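Local coordinates for protein-disulfide isomerase (PDB 3GMF), which probably acts as a thiol-disulfide oxidoreductase or disulfide isomerase of the thioredoxin superfamily, making or rearranging disulfide bonds in other proteins, at residues G6-N12 with A52-N57; A15-L19 with I192-L196; F22-T26 with H83-M87; Q104-W108 with A119-F124; P170-I174 with T182-L188. All blocks are in the same frame, centred on the assembly; numbering follows the deposited sequence. Where two conformers were deposited one is given.

Interaction 1 of 5, residues G6-N12 with A52-N57; sequences GHHLLGN and AIEVRN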
# COMPACT_ATOMS: atom_id res chain seq x y z
N GLY A 6 -3.42 8.72 -1.94
CA GLY A 6 -2.49 7.82 -1.24
C GLY A 6 -2.77 7.66 0.24
O GLY A 6 -2.01 6.98 0.93
N HIS A 7 -3.85 8.29 0.74
CA HIS A 7 -4.32 8.08 2.13
C HIS A 7 -5.70 7.45 2.07
O HIS A 7 -6.56 7.90 1.29
CB HIS A 7 -4.52 9.39 2.90
CG HIS A 7 -3.29 10.24 3.06
ND1 HIS A 7 -2.83 10.63 4.30
CD2 HIS A 7 -2.48 10.84 2.16
CE1 HIS A 7 -1.78 11.41 4.16
NE2 HIS A 7 -1.54 11.54 2.87
N HIS A 8 -5.93 6.43 2.89
CA HIS A 8 -7.27 5.80 2.94
C HIS A 8 -7.63 5.44 4.36
O HIS A 8 -6.83 4.87 5.09
CB HIS A 8 -7.29 4.55 2.08
CG HIS A 8 -7.43 4.84 0.62
ND1 HIS A 8 -6.35 5.06 -0.19
CD2 HIS A 8 -8.53 4.96 -0.16
CE1 HIS A 8 -6.77 5.31 -1.42
NE2 HIS A 8 -8.09 5.24 -1.43
N LEU A 9 -8.86 5.77 4.77
CA LEU A 9 -9.24 5.58 6.16
C LEU A 9 -10.23 4.45 6.34
O LEU A 9 -11.26 4.41 5.67
CB LEU A 9 -9.80 6.87 6.74
CG LEU A 9 -10.06 6.92 8.25
CD1 LEU A 9 -8.78 6.87 9.08
CD2 LEU A 9 -10.84 8.19 8.56
N LEU A 10 -9.90 3.53 7.25
CA LEU A 10 -10.80 2.44 7.64
C LEU A 10 -11.34 2.73 9.02
O LEU A 10 -10.57 2.95 9.97
CB LEU A 10 -10.07 1.09 7.64
CG LEU A 10 -10.93 -0.16 7.86
CD1 LEU A 10 -12.09 -0.22 6.87
CD2 LEU A 10 -10.11 -1.45 7.79
N GLY A 11 -12.66 2.78 9.14
CA GLY A 11 -13.30 3.09 10.41
C GLY A 11 -13.64 4.56 10.57
O GLY A 11 -13.51 5.36 9.64
N ASN A 12 -14.06 4.90 11.79
CA ASN A 12 -14.65 6.19 12.09
C ASN A 12 -13.60 7.28 12.23
O ASN A 12 -12.70 7.15 13.05
CB ASN A 12 -15.49 6.10 13.37
CG ASN A 12 -16.49 7.24 13.50
OD1 ASN A 12 -16.11 8.41 13.60
ND2 ASN A 12 -17.77 6.89 13.52
N ALA A 52 -9.34 3.88 14.29
CA ALA A 52 -9.43 3.87 12.84
C ALA A 52 -8.02 3.69 12.26
O ALA A 52 -7.04 4.05 12.91
CB ALA A 52 -10.04 5.16 12.34
N ILE A 53 -7.94 3.17 11.04
CA ILE A 53 -6.64 2.92 10.39
C ILE A 53 -6.52 3.74 9.14
O ILE A 53 -7.35 3.64 8.24
CB ILE A 53 -6.44 1.44 10.01
CG1 ILE A 53 -6.63 0.54 11.24
CG2 ILE A 53 -5.03 1.24 9.42
CD1 ILE A 53 -6.81 -0.91 10.90
N GLU A 54 -5.46 4.54 9.08
CA GLU A 54 -5.18 5.34 7.91
C GLU A 54 -4.02 4.69 7.16
O GLU A 54 -2.89 4.68 7.64
CB GLU A 54 -4.78 6.75 8.33
CG GLU A 54 -4.55 7.68 7.17
CD GLU A 54 -4.30 9.10 7.66
OE1 GLU A 54 -4.83 9.47 8.73
OE2 GLU A 54 -3.59 9.83 6.97
N VAL A 55 -4.32 4.13 6.00
CA VAL A 55 -3.30 3.45 5.20
C VAL A 55 -2.71 4.47 4.26
O VAL A 55 -3.42 5.13 3.51
CB VAL A 55 -3.90 2.26 4.44
CG1 VAL A 55 -2.90 1.68 3.43
CG2 VAL A 55 -4.33 1.20 5.43
N ARG A 56 -1.39 4.62 4.34
CA ARG A 56 -0.70 5.48 3.40
C ARG A 56 0.19 4.65 2.50
O ARG A 56 0.96 3.77 2.95
CB ARG A 56 0.08 6.58 4.09
CG ARG A 56 -0.78 7.53 4.92
CD ARG A 56 0.12 8.51 5.62
NE ARG A 56 -0.62 9.37 6.54
CZ ARG A 56 -0.09 10.43 7.15
NH1 ARG A 56 1.17 10.78 6.92
NH2 ARG A 56 -0.84 11.13 7.98
N ASN A 57 0.06 4.90 1.20
CA ASN A 57 0.89 4.23 0.20
C ASN A 57 2.25 4.89 0.18
O ASN A 57 2.44 5.99 -0.36
CB ASN A 57 0.24 4.28 -1.18
CG ASN A 57 -1.10 3.59 -1.21
OD1 ASN A 57 -2.13 4.21 -1.46
ND2 ASN A 57 -1.09 2.30 -0.96
O HOH W 1 -4.04 4.55 0.76
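One face of the His-7 imidazole is covered by Arg-56, whose CG lies 4.1 Å from the centroid of the His-7 ring, a CH-pi contact; at its edge the ring turns ND1 to the carboxylate of Glu-54. The Arg-56 guanidinium carries CE1 of His-7 over one face, towards the rim, with the two planes inclined by 49°. At its own edge it grips Glu-54 side-on, NE and NH2 both donating to OE2 from above the carboxylate plane (NE to OE2 3.0 Å). His-7 ND1 reaches the same Glu-54 OE2 at 2.9 Å on the anti side, the oxygen almost in the ring plane. Three N-H groups thus hold one oxygen, and Glu-54, extended beyond a CG set anti to the backbone N (chi1 -176°), also salt-bridges Arg-18 through OE1, so it probably stays ionised.

On the other face of the sheet, the edge of the His-8 ring meets a water that donates to Val-55 O and Asn-57 OD1; Asn-57 OD1 is further held by Asn-72, and the His-8 ring stacks with Phe-79. Beside it Leu-10 and Ile-53 pack CB to CB at 4.3 Å, apolar choices for the face under helices 28-46 and 76-88. Gly-11 follows, where positive phi would drive a CB onto the preceding carbonyl O and Ala-52 CA.

Paired backbone bonds join His-8 with Val-55 and Leu-10 with Ile-53 (Leu-10 N to Ile-53 O 2.7 Å), and Asn-57 N donates to Gly-6 O. The result is an antiparallel edge strand on the central sheet of a thioredoxin-like fold, consistent with DsbA-like members of the family.

Interaction 2 of 5, residues A15-L19 with I192-L196; sequences AKLRL and ILARL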
# COMPACT_ATOMS: atom_id res chain seq x y z
N ALA A 15 -12.94 8.48 15.74
CA ALA A 15 -12.41 7.52 16.72
C ALA A 15 -11.11 8.06 17.31
O ALA A 15 -10.29 8.63 16.57
CB ALA A 15 -12.19 6.16 16.09
N LYS A 16 -10.92 7.91 18.63
CA LYS A 16 -9.79 8.55 19.32
C LYS A 16 -8.41 8.00 18.92
O LYS A 16 -7.47 8.77 18.78
CB LYS A 16 -9.96 8.52 20.85
CG LYS A 16 -10.28 7.16 21.48
CD LYS A 16 -9.57 6.96 22.84
CE LYS A 16 -10.12 7.84 23.96
NZ LYS A 16 -9.39 9.14 24.13
N LEU A 17 -8.31 6.69 18.73
CA LEU A 17 -7.02 6.11 18.32
C LEU A 17 -6.93 6.10 16.80
O LEU A 17 -7.68 5.40 16.12
CB LEU A 17 -6.79 4.70 18.90
CG LEU A 17 -5.34 4.15 18.93
CD1 LEU A 17 -5.27 2.86 19.72
CD2 LEU A 17 -4.74 3.89 17.55
N ARG A 18 -5.98 6.86 16.28
CA ARG A 18 -5.74 6.86 14.84
C ARG A 18 -4.39 6.21 14.57
O ARG A 18 -3.35 6.76 14.93
CB ARG A 18 -5.75 8.30 14.33
CG ARG A 18 -5.47 8.46 12.83
CD ARG A 18 -6.59 7.92 11.96
NE ARG A 18 -7.81 8.73 12.06
CZ ARG A 18 -8.10 9.78 11.28
NH1 ARG A 18 -7.26 10.17 10.33
NH2 ARG A 18 -9.24 10.44 11.45
N LEU A 19 -4.43 5.03 13.93
CA LEU A 19 -3.22 4.30 13.56
C LEU A 19 -2.93 4.64 12.09
O LEU A 19 -3.74 4.35 11.21
CB LEU A 19 -3.45 2.79 13.68
CG LEU A 19 -2.32 1.89 13.14
CD1 LEU A 19 -0.98 2.12 13.91
CD2 LEU A 19 -2.72 0.43 13.11
N ILE A 192 -0.78 -0.75 20.53
CA ILE A 192 -2.21 -0.49 20.26
C ILE A 192 -3.06 -0.85 21.49
O ILE A 192 -3.87 -0.04 21.94
CB ILE A 192 -2.69 -1.25 19.02
CG1 ILE A 192 -2.05 -0.62 17.78
CG2 ILE A 192 -4.25 -1.25 18.93
CD1 ILE A 192 -2.40 -1.29 16.51
N LEU A 193 -2.85 -2.04 22.03
CA LEU A 193 -3.63 -2.49 23.21
C LEU A 193 -3.41 -1.60 24.44
O LEU A 193 -4.35 -1.33 25.18
CB LEU A 193 -3.35 -3.96 23.52
CG LEU A 193 -3.73 -4.97 22.40
CD1 LEU A 193 -3.44 -6.41 22.82
CD2 LEU A 193 -5.19 -4.84 21.91
N ALA A 194 -2.18 -1.12 24.64
CA ALA A 194 -1.87 -0.20 25.76
C ALA A 194 -2.71 1.08 25.69
O ALA A 194 -3.20 1.57 26.72
CB ALA A 194 -0.40 0.15 25.79
N ARG A 195 -2.84 1.61 24.48
CA ARG A 195 -3.63 2.81 24.19
C ARG A 195 -5.13 2.55 24.32
O ARG A 195 -5.88 3.36 24.88
CB ARG A 195 -3.34 3.28 22.76
CG ARG A 195 -3.06 4.78 22.53
CD ARG A 195 -3.92 5.72 23.37
NE ARG A 195 -4.50 6.78 22.55
CZ ARG A 195 -5.72 6.72 22.01
NH1 ARG A 195 -6.15 7.73 21.28
NH2 ARG A 195 -6.50 5.67 22.22
N LEU A 196 -5.58 1.41 23.80
CA LEU A 196 -7.01 1.08 23.87
C LEU A 196 -7.44 0.87 25.33
O LEU A 196 -8.56 1.21 25.70
CB LEU A 196 -7.33 -0.19 23.09
CG LEU A 196 -7.29 -0.13 21.56
CD1 LEU A 196 -7.53 -1.51 20.97
CD2 LEU A 196 -8.31 0.89 21.02
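Leu-17 and Leu-19, at the start of a central strand of the thioredoxin-like sheet, meet Ile-192, Arg-195 and Leu-196 of the C-terminal helix 185-196, which runs nearly antiparallel to the strand (163° between the short axes, 10.2 Å apart). Alternate strand residues face the helix, and both are leucines, which suit a buried sheet-helix interface.

Leu-17 and Arg-195 carry the contact. With CG anti to the backbone N (chi1 -162°) Leu-17 stretches towards the helix and slides past Arg-195 in the opposite direction, its CD1 3.6 Å from CB of Arg-195. The same Leu-17 CD1 touches CD2 of Leu-196 at 3.8 Å, the two leucines crossing at about a right angle. Nearer the root, in the arginine conformer described, CB and CG of Leu-17 lie under the guanidinium, with CG over one face, offset to the rim, and CB 3.5 Å from Arg-195 NH2. One turn back along the helix, Ile-192 sends CD1 to CD2 of Leu-19, 3.8 Å away, again nearly at right angles.

Arginine fits the border of this patch because its bent chain gives methylenes to Leu-17 and its guanidinium lays one face on the leucine while its edge turns to polar partners. In the same conformer Arg-195 NH1 stands 3.0 Å from Lys-16 O and forms a salt bridge with Asp-175.

Ile-192 also touches Leu-41 and Met-45 of helix 28-46. This is the layered alpha/beta packing of thioredoxin-like folds: the last helix covers the sheet beside helix 28-46, whose N-terminal end carries a CxxC sequence of thioredoxin type.

Interaction 3 of 5, residues F22-T26 with H83-M87; sequences FVSYT and HTAFM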
# COMPACT_ATOMS: atom_id res chain seq x y z
N PHE A 22 2.42 3.23 7.12
CA PHE A 22 3.14 3.56 5.89
C PHE A 22 3.56 2.23 5.33
O PHE A 22 4.39 1.53 5.94
CB PHE A 22 4.39 4.41 6.19
CG PHE A 22 4.08 5.74 6.83
CD1 PHE A 22 3.82 6.86 6.05
CD2 PHE A 22 4.09 5.88 8.21
CE1 PHE A 22 3.55 8.11 6.65
CE2 PHE A 22 3.84 7.12 8.80
CZ PHE A 22 3.55 8.23 8.02
N VAL A 23 2.99 1.85 4.19
CA VAL A 23 3.21 0.49 3.67
C VAL A 23 3.53 0.53 2.17
O VAL A 23 3.18 1.48 1.47
CB VAL A 23 2.00 -0.46 3.92
CG1 VAL A 23 1.73 -0.61 5.46
CG2 VAL A 23 0.75 0.02 3.17
N SER A 24 4.17 -0.54 1.70
CA SER A 24 4.64 -0.62 0.33
C SER A 24 4.25 -1.97 -0.26
O SER A 24 4.46 -2.98 0.41
CB SER A 24 6.15 -0.49 0.32
OG SER A 24 6.70 -0.97 -0.91
N TYR A 25 3.74 -1.97 -1.49
CA TYR A 25 3.27 -3.24 -2.14
C TYR A 25 4.38 -4.24 -2.46
O TYR A 25 4.10 -5.42 -2.67
CB TYR A 25 2.43 -2.97 -3.39
CG TYR A 25 1.15 -2.25 -3.08
CD1 TYR A 25 0.11 -2.90 -2.40
CD2 TYR A 25 0.96 -0.91 -3.45
CE1 TYR A 25 -1.07 -2.25 -2.08
CE2 TYR A 25 -0.26 -0.23 -3.14
CZ TYR A 25 -1.26 -0.92 -2.45
OH TYR A 25 -2.43 -0.27 -2.14
N THR A 26 5.62 -3.76 -2.54
CA THR A 26 6.75 -4.63 -2.92
C THR A 26 7.57 -5.11 -1.72
O THR A 26 8.61 -5.76 -1.87
CB THR A 26 7.69 -3.95 -3.93
OG1 THR A 26 8.14 -2.68 -3.41
CG2 THR A 26 6.96 -3.75 -5.26
N HIS A 83 -6.36 -3.46 -1.98
CA HIS A 83 -5.12 -3.27 -1.22
C HIS A 83 -4.76 -4.55 -0.45
O HIS A 83 -3.64 -5.03 -0.54
CB HIS A 83 -5.27 -2.07 -0.27
CG HIS A 83 -4.13 -1.91 0.70
ND1 HIS A 83 -2.96 -1.24 0.37
CD2 HIS A 83 -3.99 -2.30 1.98
CE1 HIS A 83 -2.15 -1.25 1.41
NE2 HIS A 83 -2.76 -1.88 2.41
N THR A 84 -5.73 -5.11 0.28
CA THR A 84 -5.51 -6.34 1.05
C THR A 84 -5.16 -7.51 0.13
O THR A 84 -4.26 -8.30 0.46
CB THR A 84 -6.73 -6.67 1.99
OG1 THR A 84 -6.76 -5.70 3.05
CG2 THR A 84 -6.62 -8.05 2.59
N ALA A 85 -5.83 -7.60 -1.02
CA ALA A 85 -5.58 -8.66 -2.01
C ALA A 85 -4.13 -8.63 -2.54
O ALA A 85 -3.44 -9.65 -2.52
CB ALA A 85 -6.58 -8.59 -3.16
N PHE A 86 -3.68 -7.46 -2.98
CA PHE A 86 -2.26 -7.31 -3.39
C PHE A 86 -1.28 -7.67 -2.29
O PHE A 86 -0.26 -8.32 -2.56
CB PHE A 86 -1.96 -5.91 -3.91
CG PHE A 86 -2.32 -5.70 -5.34
CD1 PHE A 86 -1.53 -6.24 -6.37
CD2 PHE A 86 -3.45 -4.94 -5.68
CE1 PHE A 86 -1.86 -6.01 -7.71
CE2 PHE A 86 -3.79 -4.71 -7.00
CZ PHE A 86 -3.00 -5.25 -8.03
N MET A 87 -1.59 -7.27 -1.05
CA MET A 87 -0.71 -7.57 0.07
C MET A 87 -0.74 -9.05 0.44
O MET A 87 0.31 -9.68 0.58
CB MET A 87 -1.03 -6.72 1.30
CG MET A 87 -0.58 -5.28 1.20
SD MET A 87 1.23 -5.03 0.97
CE MET A 87 1.23 -3.28 1.29
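Immediately before a CxxC sequence that resembles a thioredoxin-type active site, Val-23, the last residue of strand 17-23, and Tyr-25 just beyond it pack against His-83, Phe-86 and Met-87 of helix 76-88. Tyr-25 OH and His-83 ND1 share a nearly straight hydrogen bond of 2.7 Å (173°), the hydroxyl lying in the imidazole plane. The rings meet rim to rim, their planes 68° apart, neither lying over the other. His-83 CG stands anti to the backbone N (chi1 172°), which swings the ring off the helix towards the strand; there its edge also receives Val-23, with CG2 3.6 Å from His-83 CE1.

Met-87 lies beside both. Its chain bends at chi2 and brings CE to 3.4 Å from Ser-24 O, where the methyl also touches Val-23 CG2 and Tyr-25 CD1. The sulfur makes an oblique Met-aromatic contact with the Tyr-25 ring. A flexible, unbranched chain can reach three residues at once, and Met-87 also touches Cys-30. Phe-86 adds only its CB, 4.0 Å from Tyr-25 CD1.

Tyr-25 OH and His-83 ND1 satisfy each other, and Thr-71 OG1 gives the hydroxyl a second partner, so these polar atoms can be buried while the carbon rims of both rings join the apolar packing.

Interaction 4 of 5, residues Q104-W108 with A119-F124; sequences QRQRW and AIASDF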
# COMPACT_ATOMS: atom_id res chain seq x y z
N GLN A 104 15.16 -7.31 -18.90
CA GLN A 104 13.80 -7.02 -18.47
C GLN A 104 13.80 -5.88 -17.47
O GLN A 104 13.00 -4.94 -17.59
CB GLN A 104 13.12 -8.25 -17.89
CG GLN A 104 12.89 -9.33 -18.93
CD GLN A 104 12.30 -10.57 -18.34
OE1 GLN A 104 12.90 -11.22 -17.47
NE2 GLN A 104 11.10 -10.93 -18.82
N ARG A 105 14.74 -5.93 -16.53
CA ARG A 105 14.83 -4.92 -15.45
C ARG A 105 15.10 -3.53 -15.99
O ARG A 105 14.60 -2.54 -15.45
CB ARG A 105 15.93 -5.28 -14.48
CG ARG A 105 15.63 -6.49 -13.68
CD ARG A 105 16.87 -6.94 -12.89
NE ARG A 105 16.63 -8.29 -12.40
CZ ARG A 105 15.84 -8.59 -11.37
NH1 ARG A 105 15.21 -7.64 -10.68
NH2 ARG A 105 15.66 -9.87 -11.07
N GLN A 106 15.86 -3.46 -17.08
CA GLN A 106 16.21 -2.18 -17.72
C GLN A 106 14.97 -1.36 -18.06
O GLN A 106 14.95 -0.12 -17.95
CB GLN A 106 17.03 -2.43 -19.00
CG GLN A 106 18.46 -2.95 -18.76
CD GLN A 106 19.41 -1.93 -18.11
OE1 GLN A 106 19.12 -0.72 -18.04
NE2 GLN A 106 20.56 -2.42 -17.64
N ARG A 107 13.93 -2.05 -18.49
CA ARG A 107 12.68 -1.39 -18.89
C ARG A 107 11.88 -0.82 -17.71
O ARG A 107 11.03 0.05 -17.92
CB ARG A 107 11.81 -2.37 -19.68
CG ARG A 107 12.43 -2.82 -21.01
CD ARG A 107 12.16 -4.29 -21.32
NE ARG A 107 10.75 -4.68 -21.37
CZ ARG A 107 10.10 -5.33 -20.40
NH1 ARG A 107 8.81 -5.64 -20.56
NH2 ARG A 107 10.72 -5.64 -19.25
N TRP A 108 12.14 -1.28 -16.49
CA TRP A 108 11.40 -0.75 -15.34
C TRP A 108 11.92 0.61 -14.90
O TRP A 108 11.23 1.32 -14.17
CB TRP A 108 11.45 -1.70 -14.14
CG TRP A 108 11.11 -3.16 -14.43
CD1 TRP A 108 10.39 -3.66 -15.47
CD2 TRP A 108 11.46 -4.26 -13.60
NE1 TRP A 108 10.28 -5.03 -15.36
CE2 TRP A 108 10.94 -5.43 -14.22
CE3 TRP A 108 12.18 -4.38 -12.40
CZ2 TRP A 108 11.10 -6.70 -13.67
CZ3 TRP A 108 12.35 -5.65 -11.85
CH2 TRP A 108 11.82 -6.80 -12.50
N ALA A 119 5.42 -1.74 -19.22
CA ALA A 119 6.39 -2.85 -19.20
C ALA A 119 6.26 -3.66 -17.91
O ALA A 119 6.26 -4.90 -17.92
CB ALA A 119 7.82 -2.33 -19.35
N ILE A 120 6.14 -2.94 -16.80
CA ILE A 120 5.99 -3.58 -15.50
C ILE A 120 4.66 -4.36 -15.42
O ILE A 120 4.64 -5.51 -14.97
CB ILE A 120 6.07 -2.55 -14.36
CG1 ILE A 120 7.50 -2.04 -14.25
CG2 ILE A 120 5.63 -3.15 -13.03
CD1 ILE A 120 7.66 -0.80 -13.30
N ALA A 121 3.58 -3.71 -15.84
CA ALA A 121 2.26 -4.35 -15.79
C ALA A 121 2.26 -5.63 -16.64
O ALA A 121 1.62 -6.63 -16.28
CB ALA A 121 1.21 -3.42 -16.25
N SER A 122 2.99 -5.59 -17.75
CA SER A 122 3.17 -6.76 -18.59
C SER A 122 3.97 -7.86 -17.90
O SER A 122 3.50 -9.01 -17.76
CB SER A 122 3.82 -6.39 -19.92
OG SER A 122 3.82 -7.51 -20.79
N ASP A 123 5.18 -7.52 -17.45
CA ASP A 123 6.06 -8.47 -16.77
C ASP A 123 5.46 -9.11 -15.53
O ASP A 123 5.71 -10.28 -15.26
CB ASP A 123 7.40 -7.82 -16.38
CG ASP A 123 8.26 -7.46 -17.57
OD1 ASP A 123 7.96 -7.84 -18.73
OD2 ASP A 123 9.27 -6.78 -17.34
N PHE A 124 4.67 -8.33 -14.78
CA PHE A 124 4.08 -8.81 -13.53
C PHE A 124 2.67 -9.37 -13.71
O PHE A 124 2.04 -9.79 -12.75
CB PHE A 124 4.15 -7.73 -12.44
CG PHE A 124 5.54 -7.55 -11.88
CD1 PHE A 124 5.91 -8.21 -10.72
CD2 PHE A 124 6.47 -6.74 -12.55
CE1 PHE A 124 7.21 -8.06 -10.18
CE2 PHE A 124 7.75 -6.59 -12.04
CZ PHE A 124 8.12 -7.24 -10.85
O HOH W 2 9.70 -9.31 -20.51
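Asp-123 takes Arg-107 end-on: NH2 of Arg-107 reaches Asp-123 OD2 at 2.7 Å, almost straight and in the guanidinium plane, using the syn lone pair, while NH1 of Arg-107 meets Asp-123 OD1 at 3.0 Å from outside the carboxylate plane. The planes are 34° apart, so the salt bridge is twisted. OD2 has a second donor on its anti lone pair, Trp-108 NE1 at 2.8 Å, with OD2 lying close to the indole plane. An aspartate suits this place because one oxygen can serve a charged and a neutral N-H from its two sides.

Arg-107 NH2 also donates to Gln-104 O, which fixes the turn of the guanidinium, and bends in the chain at chi2 and chi3 (58°) fold it back for this. Gln-104 NE2 is linked to Asp-123 OD1 through a water, while Gln-104 OE1 accepts from Thr-101 N. A leucine in place of Arg-107 would probably leave Asp-123 without its charged mate and its carboxylate freer to turn.

Packing follows outward. Ala-119 CB sits over one face of the guanidinium, 3.7 Å from Arg-107 NH1, a spot where a small residue lets the arginine lie close to the helix. Trp-108 is held between two covers: Arg-105 CA over the centre of one face and, on the opposite face, Phe-124, with CE2 3.7 Å from Trp-108 CZ2. Ile-120 brings CG1 within 3.5 Å of Trp-108 CD1.

Beyond these, Trp-108 and Phe-124 rest on Ile-63, and Ile-120 on Pro-62 and Thr-66, so segments 104-108 and 119-124 lean together on helix 62-73, among helices and outside the central sheet.

Interaction 5 of 5, residues P170-I174 with T182-L188; sequences PSFMI and THDWASL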
# COMPACT_ATOMS: atom_id res chain seq x y z
N PRO A 170 6.89 -2.08 7.05
CA PRO A 170 5.89 -1.05 7.34
C PRO A 170 6.41 -0.18 8.48
O PRO A 170 7.24 -0.64 9.27
CB PRO A 170 4.67 -1.85 7.83
CG PRO A 170 5.27 -3.07 8.44
CD PRO A 170 6.44 -3.40 7.53
N SER A 171 5.94 1.06 8.53
CA SER A 171 6.17 1.90 9.70
C SER A 171 4.83 2.45 10.16
O SER A 171 3.86 2.46 9.39
CB SER A 171 7.15 3.04 9.38
OG SER A 171 8.46 2.54 9.14
N PHE A 172 4.77 2.94 11.40
CA PHE A 172 3.50 3.28 12.02
C PHE A 172 3.59 4.56 12.82
O PHE A 172 4.63 4.85 13.40
CB PHE A 172 3.04 2.14 12.94
CG PHE A 172 3.01 0.81 12.25
CD1 PHE A 172 1.96 0.51 11.37
CD2 PHE A 172 4.02 -0.13 12.45
CE1 PHE A 172 1.94 -0.70 10.70
CE2 PHE A 172 3.99 -1.38 11.78
CZ PHE A 172 2.95 -1.65 10.93
N MET A 173 2.50 5.32 12.84
CA MET A 173 2.33 6.38 13.85
C MET A 173 1.04 6.18 14.63
O MET A 173 0.03 5.72 14.09
CB MET A 173 2.33 7.83 13.28
CG MET A 173 3.00 8.14 11.94
SD MET A 173 2.97 9.98 11.74
CE MET A 173 4.27 10.45 12.85
N ILE A 174 1.08 6.52 15.92
CA ILE A 174 -0.16 6.54 16.70
C ILE A 174 -0.30 7.95 17.26
O ILE A 174 0.64 8.50 17.85
CB ILE A 174 -0.21 5.49 17.83
CG1 ILE A 174 -0.19 4.06 17.27
CG2 ILE A 174 -1.47 5.67 18.66
CD1 ILE A 174 -0.14 2.98 18.32
N THR A 182 9.36 -0.24 15.51
CA THR A 182 8.07 -0.91 15.38
C THR A 182 7.80 -1.12 13.89
O THR A 182 7.36 -0.18 13.18
CB THR A 182 6.96 -0.05 16.02
OG1 THR A 182 7.32 0.24 17.38
CG2 THR A 182 5.59 -0.77 15.97
N HIS A 183 8.09 -2.33 13.41
CA HIS A 183 7.92 -2.65 11.99
C HIS A 183 7.25 -3.99 11.70
O HIS A 183 7.42 -4.55 10.62
CB HIS A 183 9.27 -2.52 11.26
CG HIS A 183 9.93 -1.21 11.50
ND1 HIS A 183 9.52 -0.03 10.90
CD2 HIS A 183 10.94 -0.86 12.34
CE1 HIS A 183 10.27 0.97 11.33
NE2 HIS A 183 11.14 0.49 12.20
N ASP A 184 6.47 -4.49 12.67
CA ASP A 184 5.71 -5.72 12.47
C ASP A 184 4.57 -5.79 13.48
O ASP A 184 4.48 -4.95 14.37
CB ASP A 184 6.62 -6.97 12.54
CG ASP A 184 7.25 -7.21 13.92
OD1 ASP A 184 6.94 -6.54 14.92
OD2 ASP A 184 8.10 -8.12 13.99
N TRP A 185 3.70 -6.78 13.33
CA TRP A 185 2.53 -6.89 14.21
C TRP A 185 2.90 -7.18 15.66
O TRP A 185 2.30 -6.64 16.60
CB TRP A 185 1.57 -7.93 13.64
CG TRP A 185 0.31 -8.12 14.41
CD1 TRP A 185 -0.24 -9.30 14.81
CD2 TRP A 185 -0.61 -7.09 14.82
NE1 TRP A 185 -1.42 -9.08 15.48
CE2 TRP A 185 -1.68 -7.73 15.50
CE3 TRP A 185 -0.62 -5.69 14.71
CZ2 TRP A 185 -2.76 -7.02 16.05
CZ3 TRP A 185 -1.69 -4.98 15.27
CH2 TRP A 185 -2.75 -5.65 15.93
N ALA A 186 3.95 -7.97 15.84
CA ALA A 186 4.40 -8.37 17.18
C ALA A 186 4.83 -7.18 18.02
O ALA A 186 4.53 -7.12 19.22
CB ALA A 186 5.51 -9.39 17.07
N SER A 187 5.53 -6.22 17.38
CA SER A 187 5.91 -4.97 18.04
C SER A 187 4.78 -3.92 18.12
O SER A 187 4.71 -3.11 19.05
CB SER A 187 7.18 -4.38 17.41
OG SER A 187 7.01 -4.13 16.04
N LEU A 188 3.92 -3.91 17.11
CA LEU A 188 2.84 -2.95 17.07
C LEU A 188 1.71 -3.24 18.07
O LEU A 188 1.27 -2.33 18.78
CB LEU A 188 2.27 -2.85 15.66
CG LEU A 188 1.11 -1.84 15.51
CD1 LEU A 188 1.51 -0.38 15.83
CD2 LEU A 188 0.52 -1.95 14.11
O HOH W 3 7.25 2.50 12.82
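Phe-172 leaves strand 171-174 with CB 4.1 Å from Leu-188 CD1, and CG, set anti to the carbonyl carbon (chi1 -54°), lies near both leucine methyls and turns the ring to Thr-182. At CD2 the ring meets the loop, 3.4 Å from Thr-182 O near the ring plane. CE2 then runs along the backbone at His-183 CA and Asp-184 N, while CE1, CZ and CD1 lie under Leu-188 CD2, which stands over the ring centre, 3.9 Å from the centroid and 9° off the normal: a CH-pi contact. Replacing Phe-172 by an alanine would probably open a gap under Leu-188 and leave its CD2 methyl without the ring face.

Pro-170, before this strand, follows a cis peptide bond and touches Cys-30, consistent with the cis-proline loop that faces the CxxC in thioredoxin folds. Its O accepts from His-183 ND1 at 2.9 Å, with the oxygen nearly in the imidazole plane; histidine serves here because a ring N-H can reach a loop carbonyl edge-on. A water bridges Phe-172 N and Thr-182 O. Asp-184 N-caps the helix beginning at Trp-185, its OD1 accepting from Ser-187 N at 2.9 Å and from Ser-187 OG across the opposite face.

In the fold
Interactions 1, 2, 3 and 5 all reach the central sheet, whereas interaction 4 lies on the other side of the chain's centre from 1, 2 and 5, among helices. Interactions 2 and 3 use opposite ends of strand 17-23, and 2 and 5 share helix 185-196. Interaction 3 is the most central and wholly buried, and its polar bond across the segments joins a phenol and an imidazole. Interaction 5 is also largely buried, mixing aromatic packing with a loop-carbonyl bond. Interactions 1, 2 and 4 are only partly buried, and there charges appear: Glu-54 also joins Arg-18, Arg-195 pairs with Asp-175 beside leucines, and Arg-107 pairs with Asp-123. Only interaction 1 is made by backbone strand pairing.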